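Local structure of oligopeptide-binding protein appA (Bacillus subtilis, 1XOC) at residues G89-D94 with N204-E209; G186-K191 with Y511-W516; T33-L38 with N50-F55. The protein binds oligopeptides, here a nonapeptide, as the solute-binding component of an ABC permease able to replace the OPP system in sporulation and genetic competence. All blocks are in the same frame, centred on the assembly; numbering follows the deposited sequence.

The three contacts lie close together on one side of the chain's centre, and the residues 186-191 of interaction 2 join the other two. Centres of interactions 1 and 2 are about 11 Å apart, those of 2 and 3 about 12 Å, and those of 1 and 3 about 15 Å. Interactions 1 and 2 meet through a probable hydrogen bond from Asn-204 N to Pro-187 O (2.9 Å). Two more probable ones, Gly-186 N to Leu-52 O (2.8 Å) and Phe-188 N to Met-51 O (3.0 Å), tie the 186-191 backbone to the end of helix 43-52 in interaction 3. A zinc ion on Asp-205 marks the outer edge of interaction 1.

Interaction 1 of 3, residues G89-D94 with N204-E209. With ZN (zinc ion), chain D.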
loop_
_atom_site.group_PDB
_atom_site.type_symbol
_atom_site.label_atom_id
_atom_site.label_comp_id
_atom_site.label_asym_id
_atom_site.label_seq_id
_atom_site.Cartn_x
_atom_site.Cartn_y
_atom_site.Cartn_z
ATOM N N GLY A 89 15.179 -27.352 5.084
ATOM C CA GLY A 89 14.014 -28.104 5.540
ATOM C C GLY A 89 12.701 -27.361 5.448
ATOM O O GLY A 89 11.682 -27.802 6.000
ATOM N N VAL A 90 12.701 -26.214 4.772
ATOM C CA VAL A 90 11.472 -25.467 4.545
ATOM C C VAL A 90 10.748 -26.094 3.359
ATOM O O VAL A 90 11.333 -26.329 2.308
ATOM C CB VAL A 90 11.776 -23.970 4.238
ATOM C CG1 VAL A 90 10.505 -23.223 3.940
ATOM C CG2 VAL A 90 12.533 -23.359 5.403
ATOM N N LYS A 91 9.466 -26.368 3.529
ATOM C CA LYS A 91 8.681 -27.016 2.472
ATOM C C LYS A 91 7.615 -26.099 1.880
ATOM O O LYS A 91 6.965 -25.334 2.598
ATOM C CB LYS A 91 7.964 -28.281 2.994
ATOM C CG LYS A 91 8.830 -29.262 3.782
ATOM C CD LYS A 91 9.933 -29.832 2.938
ATOM C CE LYS A 91 10.794 -30.791 3.765
ATOM N NZ LYS A 91 11.901 -31.406 2.981
ATOM N N PHE A 92 7.408 -26.217 0.573
ATOM C CA PHE A 92 6.201 -25.707 -0.043
ATOM C C PHE A 92 4.974 -26.561 0.347
ATOM O O PHE A 92 5.075 -27.697 0.823
ATOM C CB PHE A 92 6.339 -25.661 -1.560
ATOM C CG PHE A 92 7.246 -24.571 -2.066
ATOM C CD1 PHE A 92 8.522 -24.861 -2.508
ATOM C CD2 PHE A 92 6.812 -23.264 -2.117
ATOM C CE1 PHE A 92 9.326 -23.855 -2.980
ATOM C CE2 PHE A 92 7.646 -22.240 -2.580
ATOM C CZ PHE A 92 8.885 -22.543 -3.020
ATOM N N HIS A 93 3.797 -26.026 0.107
ATOM C CA HIS A 93 2.550 -26.713 0.477
ATOM C C HIS A 93 2.336 -28.053 -0.242
ATOM O O HIS A 93 1.495 -28.849 0.183
ATOM C CB HIS A 93 1.349 -25.793 0.262
ATOM C CG HIS A 93 1.422 -24.523 1.060
ATOM N ND1 HIS A 93 0.895 -23.327 0.602
ATOM C CD2 HIS A 93 1.976 -24.256 2.275
ATOM C CE1 HIS A 93 1.112 -22.387 1.508
ATOM N NE2 HIS A 93 1.772 -22.921 2.530
ATOM N N ASP A 94 3.105 -28.305 -1.295
ATOM C CA ASP A 94 3.056 -29.589 -2.016
ATOM C C ASP A 94 4.034 -30.613 -1.441
ATOM O O ASP A 94 4.141 -31.754 -1.948
ATOM C CB ASP A 94 3.327 -29.371 -3.516
ATOM C CG ASP A 94 4.664 -28.709 -3.781
ATOM O OD1 ASP A 94 5.449 -28.482 -2.840
ATOM O OD2 ASP A 94 4.976 -28.423 -4.966
ATOM N N ASN A 204 -1.125 -24.404 7.774
ATOM C CA ASN A 204 -0.112 -25.274 7.229
ATOM C C ASN A 204 0.551 -26.080 8.344
ATOM O O ASN A 204 1.383 -25.530 9.093
ATOM C CB ASN A 204 0.954 -24.423 6.547
ATOM C CG ASN A 204 2.069 -25.229 5.967
ATOM O OD1 ASN A 204 2.025 -26.472 5.973
ATOM N ND2 ASN A 204 3.124 -24.523 5.487
ATOM N N ASP A 205 0.224 -27.368 8.432
ATOM C CA ASP A 205 0.748 -28.236 9.483
ATOM C C ASP A 205 2.278 -28.388 9.432
ATOM O O ASP A 205 2.910 -28.788 10.437
ATOM C CB ASP A 205 0.104 -29.625 9.355
ATOM C CG ASP A 205 -1.416 -29.617 9.559
ATOM O OD1 ASP A 205 -1.930 -28.762 10.245
ATOM O OD2 ASP A 205 -2.102 -30.529 9.085
ATOM N N ASP A 206 2.866 -28.141 8.269
ATOM C CA ASP A 206 4.325 -28.311 8.084
ATOM C C ASP A 206 5.066 -26.985 8.009
ATOM O O ASP A 206 6.177 -26.938 7.499
ATOM C CB ASP A 206 4.593 -29.129 6.811
ATOM C CG ASP A 206 5.911 -29.908 6.854
ATOM O OD1 ASP A 206 6.541 -30.040 7.927
ATOM O OD2 ASP A 206 6.304 -30.410 5.784
ATOM N N TYR A 207 4.471 -25.909 8.505
ATOM C CA TYR A 207 5.119 -24.617 8.430
ATOM C C TYR A 207 6.438 -24.651 9.193
ATOM O O TYR A 207 6.527 -25.192 10.305
ATOM C CB TYR A 207 4.229 -23.524 9.013
ATOM C CG TYR A 207 4.856 -22.137 8.893
ATOM C CD1 TYR A 207 5.277 -21.659 7.676
ATOM C CD2 TYR A 207 5.012 -21.315 10.020
ATOM C CE1 TYR A 207 5.830 -20.383 7.553
ATOM C CE2 TYR A 207 5.569 -20.066 9.914
ATOM C CZ TYR A 207 6.009 -19.614 8.700
ATOM O OH TYR A 207 6.553 -18.335 8.588
ATOM N N PHE A 208 7.457 -24.020 8.602
ATOM C CA PHE A 208 8.817 -24.131 9.152
ATOM C C PHE A 208 9.036 -23.603 10.566
ATOM O O PHE A 208 9.966 -24.058 11.236
ATOM C CB PHE A 208 9.868 -23.625 8.143
ATOM C CG PHE A 208 10.047 -22.138 8.096
ATOM C CD1 PHE A 208 11.088 -21.541 8.815
ATOM C CD2 PHE A 208 9.271 -21.355 7.285
ATOM C CE1 PHE A 208 11.308 -20.172 8.759
ATOM C CE2 PHE A 208 9.474 -19.981 7.210
ATOM C CZ PHE A 208 10.509 -19.392 7.965
ATOM N N GLU A 209 8.202 -22.676 11.037
ATOM C CA GLU A 209 8.308 -22.170 12.406
ATOM C C GLU A 209 7.312 -22.839 13.342
ATOM O O GLU A 209 7.221 -22.481 14.515
ATOM C CB GLU A 209 8.098 -20.672 12.441
ATOM C CG GLU A 209 9.045 -19.896 11.579
ATOM C CD GLU A 209 8.951 -18.418 11.800
ATOM O OE1 GLU A 209 7.967 -17.953 12.450
ATOM O OE2 GLU A 209 9.877 -17.718 11.341
HETATM ZN ZN ZN D . -3.869 -30.915 9.976
HETATM O O HOH W 1 8.642 -26.399 6.378
HETATM O O HOH W 2 7.134 -23.704 5.648
HETATM O O HOH W 3 5.013 -26.167 4.286
HETATM O O HOH W 4 -5.052 -30.952 8.731
#
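Val-90 and Phe-208 make the apolar part of this contact. Val-90 CG2 approaches Phe-208 CB to 3.8 Å, while its other methyl, CG1, reaches the ring atom CD2. Phe-208 CG sits between its own backbone N and carbonyl carbon (chi1 81°), which brings CB and the near rim of the ring obliquely against the two methyls. A branched residue suits the place because each methyl finds its own part of the phenylalanine.

The polar residues touch without bonding to each other. Lys-91 offers Asp-206 its aliphatic stem, CG lying 3.4 Å from OD2, whereas the ammonium group turns away to a salt bridge with Glu-97. At the edge of the His-93 ring, Asn-204 ND2 comes within 3.4 Å of CD2, with amide and imidazole planes 89° apart; both groups send their polar N-H to Gly-186 O.

Two waters bridge the segments. One accepts from Asn-204 ND2 (2.8 Å) and donates to Lys-91 O (2.7 Å); another accepts from Lys-91 N and lies 2.8 Å from Asp-206 O.

Asn-204 OD1 receives Asp-206 N at 3.0 Å, from above the carbonyl plane. With a leucine here, the Asp-206 amide would probably be left without its acceptor, and Gly-186 O and the bridging water would each lose a donor, so that the turn is held less firmly. Asp-205 OD2 binds a zinc ion at 2.0 Å. Asn-204 thus begins an Asx turn laid over a type I beta turn ending at Tyr-207, within the connection from strand 198-203 to strand 216-221.

Interaction 2 of 3, residues G186-K191 with Y511-W516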
loop_
_atom_site.group_PDB
_atom_site.type_symbol
_atom_site.label_atom_id
_atom_site.label_comp_id
_atom_site.label_asym_id
_atom_site.label_seq_id
_atom_site.Cartn_x
_atom_site.Cartn_y
_atom_site.Cartn_z
ATOM N N GLY A 186 4.285 -20.508 3.121
ATOM C CA GLY A 186 3.882 -19.703 4.264
ATOM C C GLY A 186 3.018 -20.472 5.228
ATOM O O GLY A 186 2.707 -21.663 5.005
ATOM N N PRO A 187 2.598 -19.800 6.305
ATOM C CA PRO A 187 1.925 -20.447 7.410
ATOM C C PRO A 187 0.532 -20.951 7.146
ATOM O O PRO A 187 0.022 -21.750 7.938
ATOM C CB PRO A 187 1.896 -19.362 8.496
ATOM C CG PRO A 187 2.080 -18.087 7.778
ATOM C CD PRO A 187 2.872 -18.380 6.569
ATOM N N PHE A 188 -0.100 -20.482 6.063
ATOM C CA PHE A 188 -1.465 -20.906 5.738
ATOM C C PHE A 188 -1.499 -21.344 4.281
ATOM O O PHE A 188 -0.834 -20.764 3.422
ATOM C CB PHE A 188 -2.472 -19.779 6.003
ATOM C CG PHE A 188 -2.613 -19.444 7.459
ATOM C CD1 PHE A 188 -3.538 -20.117 8.246
ATOM C CD2 PHE A 188 -1.763 -18.504 8.067
ATOM C CE1 PHE A 188 -3.658 -19.836 9.609
ATOM C CE2 PHE A 188 -1.908 -18.212 9.427
ATOM C CZ PHE A 188 -2.824 -18.874 10.185
ATOM N N LYS A 189 -2.287 -22.372 4.016
ATOM C CA LYS A 189 -2.478 -22.937 2.669
ATOM C C LYS A 189 -3.809 -22.468 2.048
ATOM O O LYS A 189 -4.786 -22.260 2.747
ATOM C CB LYS A 189 -2.559 -24.459 2.741
ATOM C CG LYS A 189 -1.465 -25.174 3.408
ATOM C CD LYS A 189 -1.776 -26.695 3.418
ATOM C CE LYS A 189 -3.041 -27.011 4.226
ATOM N NZ LYS A 189 -3.170 -28.418 4.749
ATOM N N PHE A 190 -3.825 -22.304 0.737
ATOM C CA PHE A 190 -5.042 -21.940 0.024
ATOM C C PHE A 190 -6.057 -23.066 0.020
ATOM O O PHE A 190 -5.727 -24.185 -0.331
ATOM C CB PHE A 190 -4.675 -21.531 -1.417
ATOM C CG PHE A 190 -5.843 -21.113 -2.262
ATOM C CD1 PHE A 190 -6.253 -19.789 -2.294
ATOM C CD2 PHE A 190 -6.540 -22.051 -3.009
ATOM C CE1 PHE A 190 -7.336 -19.406 -3.109
ATOM C CE2 PHE A 190 -7.626 -21.679 -3.814
ATOM C CZ PHE A 190 -8.019 -20.351 -3.851
ATOM N N LYS A 191 -7.301 -22.759 0.383
ATOM C CA LYS A 191 -8.400 -23.716 0.252
ATOM C C LYS A 191 -9.397 -23.335 -0.849
ATOM O O LYS A 191 -9.737 -24.162 -1.685
ATOM C CB LYS A 191 -9.110 -23.874 1.595
ATOM C CG LYS A 191 -10.221 -24.917 1.567
ATOM C CD LYS A 191 -10.968 -25.018 2.886
ATOM C CE LYS A 191 -11.803 -26.273 2.921
ATOM N NZ LYS A 191 -12.496 -26.503 1.602
ATOM N N TYR A 511 -0.145 -9.146 10.802
ATOM C CA TYR A 511 1.227 -9.486 11.111
ATOM C C TYR A 511 1.293 -10.662 12.086
ATOM O O TYR A 511 0.716 -10.603 13.152
ATOM C CB TYR A 511 1.958 -8.290 11.711
ATOM C CG TYR A 511 3.406 -8.566 12.131
ATOM C CD1 TYR A 511 4.394 -8.793 11.182
ATOM C CD2 TYR A 511 3.765 -8.608 13.458
ATOM C CE1 TYR A 511 5.725 -9.038 11.571
ATOM C CE2 TYR A 511 5.068 -8.873 13.836
ATOM C CZ TYR A 511 6.028 -9.099 12.868
ATOM O OH TYR A 511 7.336 -9.377 13.204
ATOM N N ASN A 512 2.056 -11.687 11.726
ATOM C CA ASN A 512 2.331 -12.836 12.610
ATOM C C ASN A 512 1.068 -13.531 13.136
ATOM O O ASN A 512 1.043 -14.089 14.241
ATOM C CB ASN A 512 3.298 -12.462 13.717
ATOM C CG ASN A 512 4.736 -12.653 13.308
ATOM O OD1 ASN A 512 5.056 -12.841 12.116
ATOM N ND2 ASN A 512 5.627 -12.575 14.277
ATOM N N ILE A 513 0.044 -13.536 12.293
ATOM C CA ILE A 513 -1.232 -14.224 12.563
ATOM C C ILE A 513 -1.030 -15.702 12.930
ATOM O O ILE A 513 -1.813 -16.256 13.721
ATOM C CB ILE A 513 -2.255 -14.011 11.398
ATOM C CG1 ILE A 513 -3.605 -14.651 11.766
ATOM C CG2 ILE A 513 -1.710 -14.474 10.044
ATOM C CD1 ILE A 513 -4.740 -14.150 10.912
ATOM N N GLU A 514 0.043 -16.307 12.422
ATOM C CA GLU A 514 0.393 -17.690 12.819
ATOM C C GLU A 514 0.730 -17.853 14.293
ATOM O O GLU A 514 0.782 -18.983 14.794
ATOM C CB GLU A 514 1.533 -18.217 11.945
ATOM C CG GLU A 514 2.804 -17.398 11.974
ATOM C CD GLU A 514 2.875 -16.230 10.952
ATOM O OE1 GLU A 514 1.848 -15.668 10.465
ATOM O OE2 GLU A 514 4.018 -15.875 10.628
ATOM N N LYS A 515 0.972 -16.741 14.997
ATOM C CA LYS A 515 1.305 -16.782 16.396
ATOM C C LYS A 515 0.144 -16.392 17.307
ATOM O O LYS A 515 0.272 -16.432 18.524
ATOM C CB LYS A 515 2.446 -15.804 16.707
ATOM C CG LYS A 515 3.693 -15.874 15.830
ATOM C CD LYS A 515 4.326 -17.218 15.793
ATOM C CE LYS A 515 5.463 -17.228 14.777
ATOM N NZ LYS A 515 6.045 -18.588 14.609
ATOM N N TRP A 516 -0.979 -15.984 16.740
ATOM C CA TRP A 516 -2.131 -15.595 17.531
ATOM C C TRP A 516 -2.902 -16.847 17.941
ATOM O O TRP A 516 -2.917 -17.841 17.220
ATOM C CB TRP A 516 -3.098 -14.723 16.726
ATOM C CG TRP A 516 -2.529 -13.492 16.077
ATOM C CD1 TRP A 516 -1.254 -13.007 16.170
ATOM C CD2 TRP A 516 -3.228 -12.609 15.186
ATOM N NE1 TRP A 516 -1.134 -11.857 15.411
ATOM C CE2 TRP A 516 -2.325 -11.611 14.780
ATOM C CE3 TRP A 516 -4.527 -12.581 14.673
ATOM C CZ2 TRP A 516 -2.697 -10.572 13.911
ATOM C CZ3 TRP A 516 -4.887 -11.565 13.805
ATOM C CH2 TRP A 516 -3.982 -10.581 13.425
#
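Gly-186 O, next to the Pro-187 that packs on Glu-514, is gripped by two side chains, through His-93 NE2 and Asn-204 ND2. This pair of bonds helps fix the peptide leading into Pro-187, whose ring then faces the 511-516 segment.

The contact with that segment is one of packing. Pro-187 CB rests 3.7 Å from Glu-514 CB, and farther out Pro-187 CG meets the carboxylate at OE1, 3.6 Å away. Glu-514 is brought obliquely across the proline because its chain starts between the backbone N and the carbonyl carbon (chi1 58°) and bends again at chi2; a long, flexible acid can reach across the compact ring, while OE2 keeps a long, weak ion pair with Lys-58. Phe-188 CE2 touches Ile-513 CG2 at 3.8 Å, the two side chains crossing at about a right angle, and the ring edge points at Glu-514 N. A flat aromatic and a branched aliphatic suit this buried apolar spot between helix, sheet and turn.

The 513-515 segment is a short 3-10 turn, in which Lys-515 N bonds Asn-512 O at 2.8 Å. One face of the Trp-516 ring lies under it, with Ile-513 CA over the ring centre.

Phe-188, at the start of edge strand 188-194, also packs on Met-51, Leu-201 of strand 198-203 and Val-217 of strand 216-221. Ile-513 shares Met-51 and Val-217 with it, so the 3-10 turn packs where helix 43-52 meets the sheet.

Interaction 3 of 3, residues T33-L38 with N50-F55; sequences TLFNSL and NMLYSF
The loop before helix 43-52 doubles back on the end of that same helix, and the buried meeting point is Phe-35 against Leu-52 and Tyr-53. One hydrogen bond holds it: Tyr-53 OH donates to Phe-35 O at 2.8 Å. The hydroxyl approaches from above the carbonyl plane, 36° out of it, with a C=O...donor angle of 142°. Relative to the tyrosine ring, the acceptor lies at the edge, close to the plane, with CE2 3.5 Å from Phe-35 O. A tyrosine suits the place: its apolar ring packs on Leu-52 while its hydroxyl reaches a backbone carbonyl in a loop of no regular structure.

Apolar packing accompanies this bond. Leu-52 CD1 sits 3.9 Å from Phe-35 CB and 4.0 Å from the ring carbon CG, its branch meeting the ring obliquely. Tyr-53 CE2 lies 4.2 Å from Phe-35 CB. Pointing its CG away from its own carbonyl carbon (chi1 -60°), Tyr-53 lays one ring face against Leu-52 CB, 3.9 Å above the centre, so the two helix-end residues brace each other while both touch Phe-35. Beyond them, the Phe-35 ring meets Trp-193, and Leu-52 packs on Phe-190 of strand 188-194.

The loop is also shaped from within. Asn-36 OD1 accepts from Leu-38 N at 3.1 Å, which makes an Asx turn, and Glu-49, one helical turn before Tyr-53, takes Asn-36 N through its OE2. The result is a loop leading into helix 43-52, folded against that helix's own C-terminal end, where Tyr-53 is the first residue to leave helical geometry.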
loop_
_atom_site.group_PDB
_atom_site.type_symbol
_atom_site.label_atom_id
_atom_site.label_comp_id
_atom_site.label_asym_id
_atom_site.label_seq_id
_atom_site.Cartn_x
_atom_site.Cartn_y
_atom_site.Cartn_z
ATOM N N THR A 33 -6.774 -9.244 -5.984
ATOM C CA THR A 33 -6.688 -9.480 -7.419
ATOM C C THR A 33 -5.901 -10.758 -7.722
ATOM O O THR A 33 -6.332 -11.604 -8.476
ATOM C CB THR A 33 -6.004 -8.286 -8.075
ATOM O OG1 THR A 33 -6.839 -7.143 -7.945
ATOM C CG2 THR A 33 -5.857 -8.476 -9.570
ATOM N N LEU A 34 -4.731 -10.883 -7.115
ATOM C CA LEU A 34 -3.930 -12.065 -7.305
ATOM C C LEU A 34 -2.890 -12.176 -6.191
ATOM O O LEU A 34 -2.675 -11.235 -5.474
ATOM C CB LEU A 34 -3.253 -12.032 -8.676
ATOM C CG LEU A 34 -1.982 -11.217 -8.919
ATOM C CD1 LEU A 34 -1.368 -11.413 -10.255
ATOM C CD2 LEU A 34 -2.091 -9.780 -8.613
ATOM N N PHE A 35 -2.250 -13.331 -6.076
ATOM C CA PHE A 35 -1.321 -13.590 -4.981
ATOM C C PHE A 35 0.054 -13.864 -5.543
ATOM O O PHE A 35 0.435 -14.986 -5.777
ATOM C CB PHE A 35 -1.798 -14.770 -4.141
ATOM C CG PHE A 35 -3.273 -14.760 -3.877
ATOM C CD1 PHE A 35 -4.059 -15.817 -4.244
ATOM C CD2 PHE A 35 -3.864 -13.682 -3.281
ATOM C CE1 PHE A 35 -5.397 -15.799 -4.001
ATOM C CE2 PHE A 35 -5.200 -13.668 -3.051
ATOM C CZ PHE A 35 -5.964 -14.735 -3.418
ATOM N N ASN A 36 0.772 -12.785 -5.761
ATOM C CA ASN A 36 2.103 -12.834 -6.336
ATOM C C ASN A 36 2.762 -11.465 -6.197
ATOM O O ASN A 36 2.357 -10.506 -6.801
ATOM C CB ASN A 36 2.051 -13.235 -7.812
ATOM C CG ASN A 36 3.413 -13.567 -8.384
ATOM O OD1 ASN A 36 4.426 -12.950 -7.994
ATOM N ND2 ASN A 36 3.469 -14.545 -9.309
ATOM N N SER A 37 3.758 -11.357 -5.320
ATOM C CA SER A 37 4.326 -10.068 -5.003
ATOM C C SER A 37 4.989 -9.357 -6.196
ATOM O O SER A 37 5.189 -8.138 -6.158
ATOM C CB SER A 37 5.300 -10.213 -3.855
ATOM O OG SER A 37 6.437 -10.895 -4.286
ATOM N N LEU A 38 5.322 -10.102 -7.250
ATOM C CA LEU A 38 5.926 -9.492 -8.436
ATOM C C LEU A 38 4.906 -8.692 -9.267
ATOM O O LEU A 38 5.297 -7.896 -10.123
ATOM C CB LEU A 38 6.627 -10.539 -9.298
ATOM C CG LEU A 38 7.720 -11.374 -8.618
ATOM C CD1 LEU A 38 8.194 -12.497 -9.542
ATOM C CD2 LEU A 38 8.829 -10.432 -8.218
ATOM N N ASN A 50 1.093 -12.554 2.294
ATOM C CA ASN A 50 1.881 -12.683 3.532
ATOM C C ASN A 50 1.476 -13.883 4.384
ATOM O O ASN A 50 2.229 -14.268 5.295
ATOM C CB ASN A 50 1.901 -11.369 4.311
ATOM C CG ASN A 50 2.920 -10.410 3.732
ATOM O OD1 ASN A 50 2.700 -9.784 2.694
ATOM N ND2 ASN A 50 4.074 -10.372 4.341
ATOM N N MET A 51 0.312 -14.477 4.120
ATOM C CA MET A 51 -0.104 -15.732 4.761
ATOM C C MET A 51 0.313 -16.940 3.961
ATOM O O MET A 51 0.620 -17.983 4.523
ATOM C CB MET A 51 -1.619 -15.754 5.014
ATOM C CG MET A 51 -1.997 -14.818 6.131
ATOM S SD MET A 51 -3.732 -14.862 6.635
ATOM C CE MET A 51 -4.482 -14.071 5.230
ATOM N N LEU A 52 0.257 -16.836 2.626
ATOM C CA LEU A 52 0.599 -17.987 1.748
ATOM C C LEU A 52 2.083 -18.280 1.552
ATOM O O LEU A 52 2.444 -19.432 1.299
ATOM C CB LEU A 52 0.006 -17.802 0.338
ATOM C CG LEU A 52 -1.508 -17.798 0.176
ATOM C CD1 LEU A 52 -1.943 -17.358 -1.181
ATOM C CD2 LEU A 52 -1.992 -19.168 0.501
ATOM N N TYR A 53 2.924 -17.228 1.557
ATOM C CA TYR A 53 4.303 -17.319 1.112
ATOM C C TYR A 53 5.241 -17.001 2.236
ATOM O O TYR A 53 4.827 -16.470 3.274
ATOM C CB TYR A 53 4.544 -16.333 -0.046
ATOM C CG TYR A 53 3.670 -16.607 -1.230
ATOM C CD1 TYR A 53 3.828 -17.780 -1.957
ATOM C CD2 TYR A 53 2.746 -15.684 -1.640
ATOM C CE1 TYR A 53 3.025 -18.068 -3.044
ATOM C CE2 TYR A 53 1.948 -15.954 -2.721
ATOM C CZ TYR A 53 2.104 -17.126 -3.411
ATOM O OH TYR A 53 1.282 -17.346 -4.522
ATOM N N SER A 54 6.516 -17.280 1.985
ATOM C CA SER A 54 7.610 -16.863 2.833
ATOM C C SER A 54 8.489 -15.837 2.092
ATOM O O SER A 54 8.505 -15.771 0.856
ATOM C CB SER A 54 8.458 -18.048 3.242
ATOM O OG SER A 54 7.706 -19.024 3.937
ATOM N N PHE A 55 9.278 -15.135 2.915
ATOM C CA PHE A 55 10.108 -14.001 2.518
ATOM C C PHE A 55 11.451 -14.134 3.227
ATOM O O PHE A 55 11.528 -14.600 4.365
ATOM C CB PHE A 55 9.423 -12.695 2.950
ATOM C CG PHE A 55 7.991 -12.560 2.386
ATOM C CD1 PHE A 55 7.698 -11.757 1.275
ATOM C CD2 PHE A 55 6.957 -13.234 3.001
ATOM C CE1 PHE A 55 6.376 -11.710 0.778
ATOM C CE2 PHE A 55 5.647 -13.166 2.470
ATOM C CZ PHE A 55 5.394 -12.409 1.422
#